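Local coordinates for protein N-acetyl-beta-D glucosaminidase (Rhizomucor miehei CAU432, PDB 4ZM6) that probably hydrolyses terminal beta-linked N-acetylglucosamine residues and, through a distinct acetyl-CoA-binding GCN5-related region, acetylates glucosamine, at residues T376-T381 with Q491-L496; D750-R755 with L767-T772; G795-V800 with G814-A819. One frame throughout, in Å; residues are numbered along the deposited sequence.

Contact 1. Residues T376-T381 with Q491-L496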
# COMPACT_ATOMS: atom_id res chain seq x y z
N THR A 376 -32.90 0.60 -1.05
CA THR A 376 -33.71 0.67 -2.26
C THR A 376 -34.95 1.51 -2.01
O THR A 376 -35.40 1.66 -0.88
CB THR A 376 -34.12 -0.72 -2.80
OG1 THR A 376 -34.92 -1.41 -1.84
CG2 THR A 376 -32.89 -1.56 -3.13
N ASN A 377 -35.47 2.08 -3.09
CA ASN A 377 -36.61 2.97 -3.04
C ASN A 377 -37.15 3.11 -4.46
O ASN A 377 -37.26 4.21 -5.01
CB ASN A 377 -36.18 4.32 -2.45
CG ASN A 377 -37.36 5.18 -2.02
OD1 ASN A 377 -38.50 4.71 -1.91
ND2 ASN A 377 -37.09 6.44 -1.77
N ARG A 378 -37.47 1.96 -5.06
CA ARG A 378 -37.88 1.88 -6.46
C ARG A 378 -39.13 2.69 -6.81
O ARG A 378 -39.22 3.23 -7.91
CB ARG A 378 -38.07 0.41 -6.88
CG ARG A 378 -36.89 -0.20 -7.63
CD ARG A 378 -36.03 -1.14 -6.80
NE ARG A 378 -36.72 -2.41 -6.53
CZ ARG A 378 -36.14 -3.52 -6.04
NH1 ARG A 378 -34.84 -3.56 -5.76
NH2 ARG A 378 -36.88 -4.59 -5.84
N LYS A 379 -40.09 2.77 -5.89
CA LYS A 379 -41.33 3.52 -6.11
C LYS A 379 -41.33 4.91 -5.46
O LYS A 379 -42.37 5.57 -5.42
CB LYS A 379 -42.53 2.74 -5.57
CG LYS A 379 -42.58 1.27 -5.96
CD LYS A 379 -42.91 1.06 -7.43
CE LYS A 379 -43.83 -0.14 -7.62
NZ LYS A 379 -44.23 -0.34 -9.04
N ASN A 380 -40.19 5.35 -4.96
CA ASN A 380 -40.09 6.61 -4.20
C ASN A 380 -41.09 6.71 -3.03
O ASN A 380 -41.53 7.80 -2.69
CB ASN A 380 -40.22 7.82 -5.12
CG ASN A 380 -38.99 8.04 -5.97
OD1 ASN A 380 -37.99 8.58 -5.51
ND2 ASN A 380 -39.05 7.61 -7.23
N THR A 381 -41.41 5.56 -2.43
CA THR A 381 -42.25 5.50 -1.25
C THR A 381 -41.69 6.40 -0.15
O THR A 381 -42.43 7.15 0.48
CB THR A 381 -42.34 4.05 -0.72
OG1 THR A 381 -42.76 3.18 -1.78
CG2 THR A 381 -43.32 3.95 0.44
N GLN A 491 -37.68 -8.49 -4.16
CA GLN A 491 -38.86 -7.87 -4.78
C GLN A 491 -39.22 -6.57 -4.05
O GLN A 491 -39.77 -5.64 -4.66
CB GLN A 491 -40.10 -8.79 -4.76
CG GLN A 491 -39.86 -10.30 -4.67
CD GLN A 491 -39.77 -10.82 -3.23
OE1 GLN A 491 -40.49 -10.36 -2.34
NE2 GLN A 491 -38.90 -11.80 -3.01
N VAL A 492 -38.94 -6.52 -2.75
CA VAL A 492 -39.28 -5.37 -1.92
C VAL A 492 -38.64 -4.12 -2.50
O VAL A 492 -37.43 -4.04 -2.61
CB VAL A 492 -38.83 -5.57 -0.45
CG1 VAL A 492 -38.98 -4.29 0.35
CG2 VAL A 492 -39.64 -6.69 0.19
N ASP A 493 -39.49 -3.17 -2.87
CA ASP A 493 -39.06 -1.96 -3.57
C ASP A 493 -38.46 -0.92 -2.64
O ASP A 493 -37.69 -0.06 -3.09
CB ASP A 493 -40.25 -1.33 -4.31
CG ASP A 493 -40.70 -2.15 -5.50
OD1 ASP A 493 -39.84 -2.73 -6.20
OD2 ASP A 493 -41.93 -2.22 -5.75
N THR A 494 -38.79 -0.98 -1.36
CA THR A 494 -38.39 0.08 -0.43
C THR A 494 -37.87 -0.53 0.89
O THR A 494 -38.64 -1.09 1.68
CB THR A 494 -39.50 1.15 -0.27
OG1 THR A 494 -39.51 1.67 1.06
CG2 THR A 494 -40.87 0.58 -0.62
N TYR A 495 -36.56 -0.40 1.10
CA TYR A 495 -35.83 -1.09 2.16
C TYR A 495 -34.72 -0.18 2.69
O TYR A 495 -34.05 0.51 1.92
CB TYR A 495 -35.23 -2.38 1.59
CG TYR A 495 -34.32 -3.16 2.52
CD1 TYR A 495 -34.84 -3.92 3.56
CD2 TYR A 495 -32.94 -3.17 2.33
CE1 TYR A 495 -34.01 -4.64 4.41
CE2 TYR A 495 -32.10 -3.88 3.17
CZ TYR A 495 -32.64 -4.62 4.20
OH TYR A 495 -31.81 -5.34 5.02
N LEU A 496 -34.54 -0.19 4.01
CA LEU A 496 -33.49 0.60 4.67
C LEU A 496 -32.86 -0.20 5.80
O LEU A 496 -33.38 -1.23 6.20
CB LEU A 496 -34.02 1.93 5.20
CG LEU A 496 -34.96 1.91 6.41
CD1 LEU A 496 -34.81 3.18 7.24
CD2 LEU A 496 -36.41 1.72 6.00
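Arg-378 and Asp-493 meet through backbone and side chain alike. Arg-378 N donates to Asp-493 O at 2.8 Å. The arginine CB lies beside the Asp-493 side chain, 3.7 Å from OD1, and the CG and CD methylenes run on past the same oxygen. The chain is bent beyond CG, chi3 (72°) placing NE where it faces Asp-493 OD1 at 3.2 Å in a salt bridge. OD1 uses its anti lone pair and lies near the guanidinium plane, though the two flat groups are turned 72° against each other. Farther on, Val-492 O stands over one guanidinium face, toward the rim, while NH2 makes a weak bond to Gln-491 O at 3.3 Å. NH2 is also bound by Pro-490 O, and NH1 pairs with Asp-532; an arginine suits this place because its several N-H groups can serve carbonyls and carboxylates together.

The strand before the arginine, 373-377, is the edge of a six-stranded mixed sheet, consistent with the alpha/beta sandwich domain of family 3 glycosidases, and runs antiparallel to 494-497. Thr-376 and Tyr-495 form a hydrogen-bonded pair: Thr-376 N reaches Tyr-495 O at 3.2 Å, and Tyr-495 N reaches Thr-376 O at 3.1 Å. A type I turn from Asn-377 to Asn-380 then leads the chain off the sheet. In that turn Lys-379 lays its CE 3.4 Å from Asp-493 OD2; its flexible chain carries the positive end near that carboxylate, though too far for a salt bridge, and the exposed position suits a charged residue. Beyond it, Thr-381 OG1 touches the Thr-494 CG2 methyl at 3.4 Å.

Contact 2. Residues D750-R755 with L767-T772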
# COMPACT_ATOMS: atom_id res chain seq x y z
N ASP A 750 20.01 38.14 6.37
CA ASP A 750 18.77 38.27 7.13
C ASP A 750 18.93 37.90 8.61
O ASP A 750 18.05 38.19 9.42
CB ASP A 750 17.68 37.40 6.49
CG ASP A 750 17.16 37.97 5.18
OD1 ASP A 750 17.35 39.19 4.93
OD2 ASP A 750 16.55 37.21 4.38
N LEU A 751 20.05 37.29 8.98
CA LEU A 751 20.26 36.87 10.36
C LEU A 751 21.01 37.95 11.11
O LEU A 751 22.24 38.06 11.02
CB LEU A 751 21.02 35.54 10.41
CG LEU A 751 20.50 34.46 9.46
CD1 LEU A 751 21.24 33.15 9.70
CD2 LEU A 751 19.00 34.26 9.61
N ILE A 752 20.26 38.77 11.84
CA ILE A 752 20.80 39.87 12.61
C ILE A 752 20.97 39.46 14.06
O ILE A 752 20.12 38.77 14.62
CB ILE A 752 19.86 41.09 12.56
CG1 ILE A 752 19.56 41.48 11.11
CG2 ILE A 752 20.46 42.27 13.32
CD1 ILE A 752 20.80 41.70 10.27
N VAL A 753 22.07 39.90 14.66
CA VAL A 753 22.33 39.65 16.06
C VAL A 753 22.71 40.96 16.73
O VAL A 753 23.24 41.86 16.08
CB VAL A 753 23.48 38.64 16.27
CG1 VAL A 753 23.04 37.25 15.86
CG2 VAL A 753 24.73 39.06 15.50
N ALA A 754 22.42 41.04 18.03
CA ALA A 754 22.95 42.09 18.88
C ALA A 754 24.16 41.51 19.61
O ALA A 754 24.11 40.37 20.07
CB ALA A 754 21.90 42.56 19.88
N ARG A 755 25.24 42.29 19.69
CA ARG A 755 26.45 41.91 20.43
C ARG A 755 26.84 42.97 21.44
O ARG A 755 26.49 44.14 21.29
CB ARG A 755 27.63 41.69 19.47
CG ARG A 755 27.50 40.48 18.57
CD ARG A 755 28.70 40.35 17.66
NE ARG A 755 29.20 38.97 17.62
CZ ARG A 755 29.10 38.13 16.59
NH1 ARG A 755 29.60 36.91 16.70
NH2 ARG A 755 28.51 38.49 15.45
N LEU A 767 17.44 38.21 15.66
CA LEU A 767 16.17 38.07 14.94
C LEU A 767 16.41 37.75 13.48
O LEU A 767 17.53 37.84 12.99
CB LEU A 767 15.31 39.33 15.08
CG LEU A 767 15.82 40.63 14.45
CD1 LEU A 767 15.66 40.64 12.94
CD2 LEU A 767 15.07 41.81 15.05
N ILE A 768 15.33 37.38 12.79
CA ILE A 768 15.38 36.97 11.39
C ILE A 768 14.63 37.96 10.52
O ILE A 768 13.41 38.06 10.61
CB ILE A 768 14.73 35.58 11.19
CG1 ILE A 768 15.56 34.50 11.88
CG2 ILE A 768 14.61 35.25 9.70
CD1 ILE A 768 14.83 33.18 12.02
N LEU A 769 15.37 38.68 9.68
CA LEU A 769 14.77 39.56 8.68
C LEU A 769 14.28 38.76 7.49
O LEU A 769 14.65 37.60 7.29
CB LEU A 769 15.79 40.59 8.17
CG LEU A 769 16.24 41.70 9.11
CD1 LEU A 769 17.37 42.49 8.47
CD2 LEU A 769 15.07 42.62 9.44
N ASN A 770 13.44 39.42 6.69
CA ASN A 770 13.10 38.94 5.36
C ASN A 770 12.71 40.14 4.52
O ASN A 770 12.18 41.13 5.04
CB ASN A 770 11.97 37.92 5.43
CG ASN A 770 10.61 38.56 5.62
OD1 ASN A 770 10.10 38.63 6.74
ND2 ASN A 770 10.01 39.04 4.53
N THR A 771 12.98 40.07 3.22
CA THR A 771 12.61 41.14 2.30
C THR A 771 12.34 40.57 0.92
O THR A 771 13.15 39.82 0.37
CB THR A 771 13.72 42.20 2.19
OG1 THR A 771 14.02 42.74 3.48
CG2 THR A 771 13.29 43.33 1.26
N THR A 772 11.20 40.94 0.35
CA THR A 772 10.83 40.53 -0.99
C THR A 772 11.91 40.90 -2.01
O THR A 772 12.37 42.03 -2.06
CB THR A 772 9.50 41.20 -1.39
OG1 THR A 772 8.53 40.97 -0.37
CG2 THR A 772 8.99 40.66 -2.73
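A beta hairpin, strands 751-756 and 763-771, is zipped at its open end by Ile-752 and Leu-767, an antiparallel hydrogen-bonded pair. Ile-752 N gives its hydrogen to Leu-767 O at 3.1 Å, and Leu-767 N returns the bond to Ile-752 O at 2.9 Å. Two residues further along each chain, Leu-769 N donates to Asp-750 O at 2.7 Å.

Between these bonds Leu-751 and Ile-768 form a non-hydrogen-bonded pair. Their side chains run alongside each other from the same face of the sheet, with Leu-751 CD2 4.1 Å from Ile-768 CG1. Branched aliphatic residues suit both faces here, because the hairpin lies inside a mixed sheet of a domain assigned to the N-acetyltransferases and is covered on each side: helix 736-745 packs on Leu-751 and Ile-768, helix 811-825 on Leu-767 and Leu-769.

On the latter face the closest apolar contact is diagonal. Ile-752 CG1, set beside its own backbone N (chi1 -54°), meets Leu-769 CD1 at 3.6 Å as the two side chains cross, while Leu-767 CD1 reaches Ile-752 CB at 4.2 Å. The buried carboxylate of Asp-750, lying against Leu-769, is held by partners from beyond the hairpin: OD1 pairs with Arg-826, and OD2 takes Arg-779 together with a hydrogen bond involving Ser-775 OG. Such surroundings would be expected to keep it ionised, and Arg-779 also binds Leu-769 O.

Contact 3. Residues G795-V800 with G814-A819; sequences GGMACV and GIVAHA
Met-797 on strand 794-802 reaches across to Val-816 and Ala-819 on helix 811-825, and this is the close-packed part of the contact. The thioether end of the methionine lies against the helix. SD rests 3.8 Å from Val-816 CG1 and 3.9 Å from Ala-819 CB, the methionine and valine side chains crossing at about a right angle. A bend at chi3 (75°) brings the terminal methyl CE to 3.6 Å from Ala-819 CB. Each residue type fits its place: the long, unbranched methionine can span from sheet to helix, the small alanine lets its tip come near the helix backbone, and the valine offers a methyl to its flank. Leu-767 and Leu-769 of the adjacent strand touch Ala-819 as well, continuing this apolar layer.

Toward Val-800 the contact is looser and the strand residues become partly exposed. Val-800 CG1 meets Val-816 CG2 at 3.8 Å, again with the side chains at about a right angle, but Val-800 CG1 comes no nearer than 4.5 Å to Ile-815 CG2. Tyr-842 touches Val-800 from helix 839-843, so the looser end is not bare. Cys-799 has a left-handed backbone conformation, which breaks the strict alternation of the strand, and Met-797 and Val-800, three residues apart, therefore both direct their side chains at the helix.

The axes of segments 795-800 and 814-819 approach to 9.7 Å and run nearly antiparallel, at 155°. The strand and helix they belong to are the first two elements of the beta-alpha-beta unit 794-802, 811-825 and 830-836, and the irregular strand followed by a helix packed over the sheet recalls the fourth strand and third helix of the GNAT fold.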
# COMPACT_ATOMS: atom_id res chain seq x y z
N GLY A 795 8.73 43.51 3.44
CA GLY A 795 9.60 42.62 4.21
C GLY A 795 9.04 42.40 5.60
O GLY A 795 7.86 42.65 5.84
N GLY A 796 9.87 41.93 6.52
CA GLY A 796 9.43 41.70 7.89
C GLY A 796 10.49 41.07 8.75
O GLY A 796 11.65 40.98 8.35
N MET A 797 10.09 40.62 9.94
CA MET A 797 11.02 40.00 10.88
C MET A 797 10.34 38.87 11.65
O MET A 797 9.12 38.74 11.61
CB MET A 797 11.57 41.05 11.85
CG MET A 797 10.56 41.54 12.88
SD MET A 797 11.15 42.97 13.80
CE MET A 797 10.94 44.23 12.56
N ALA A 798 11.14 38.08 12.36
CA ALA A 798 10.65 36.92 13.10
C ALA A 798 11.68 36.42 14.10
O ALA A 798 12.81 36.90 14.14
CB ALA A 798 10.27 35.81 12.13
N CYS A 799 11.28 35.45 14.92
CA CYS A 799 12.16 34.83 15.91
C CYS A 799 13.03 35.86 16.63
O CYS A 799 14.25 35.71 16.74
CB CYS A 799 12.98 33.73 15.25
SG CYS A 799 11.94 32.53 14.37
N VAL A 800 12.36 36.91 17.10
CA VAL A 800 12.97 37.96 17.91
C VAL A 800 13.12 37.44 19.33
O VAL A 800 12.18 36.89 19.91
CB VAL A 800 12.06 39.20 17.96
CG1 VAL A 800 12.63 40.26 18.90
CG2 VAL A 800 11.83 39.77 16.57
N GLY A 814 15.20 47.67 20.87
CA GLY A 814 16.31 48.17 20.07
C GLY A 814 16.51 47.38 18.80
O GLY A 814 16.46 47.94 17.70
N ILE A 815 16.73 46.08 18.94
CA ILE A 815 16.97 45.21 17.80
C ILE A 815 15.80 45.18 16.82
O ILE A 815 16.01 45.07 15.61
CB ILE A 815 17.34 43.77 18.23
CG1 ILE A 815 17.93 43.00 17.06
CG2 ILE A 815 16.13 43.05 18.80
CD1 ILE A 815 18.56 41.69 17.46
N VAL A 816 14.58 45.29 17.32
CA VAL A 816 13.41 45.39 16.45
C VAL A 816 13.43 46.72 15.72
O VAL A 816 13.18 46.78 14.52
CB VAL A 816 12.09 45.21 17.23
CG1 VAL A 816 10.89 45.66 16.41
CG2 VAL A 816 11.91 43.75 17.63
N ALA A 817 13.74 47.80 16.44
CA ALA A 817 13.79 49.13 15.85
C ALA A 817 14.87 49.19 14.79
O ALA A 817 14.70 49.82 13.73
CB ALA A 817 14.01 50.19 16.92
N HIS A 818 15.99 48.53 15.06
CA HIS A 818 17.07 48.41 14.10
C HIS A 818 16.61 47.64 12.87
O HIS A 818 16.88 48.04 11.74
CB HIS A 818 18.27 47.72 14.73
CG HIS A 818 19.52 47.84 13.92
ND1 HIS A 818 20.02 46.80 13.17
CD2 HIS A 818 20.35 48.89 13.73
CE1 HIS A 818 21.12 47.20 12.56
NE2 HIS A 818 21.34 48.46 12.88
N ALA A 819 15.90 46.53 13.09
CA ALA A 819 15.33 45.74 12.01
C ALA A 819 14.43 46.58 11.10
O ALA A 819 14.44 46.41 9.88
CB ALA A 819 14.55 44.55 12.56

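Contacts 2 and 3 belong to one domain and one sheet, their centres about 7 Å apart. Strands 763-771 and 794-802 are neighbours there, joined by probable hydrogen bonds from Gly-796 N to Asn-770 O and from Ile-768 N to Ala-798 O, each 2.9 Å; Leu-767 CD2 also packs on Ile-815 O at 3.4 Å, tying the hairpin to the helix. Contact 1 is remote, its centre about 69 Å from the centre of either, on the opposite side of the chain's centre, and it closes before the others begin in sequence. All three lie away from the acetyl-CoA pocket, whose residues fall between Arg-520 and Lys-676.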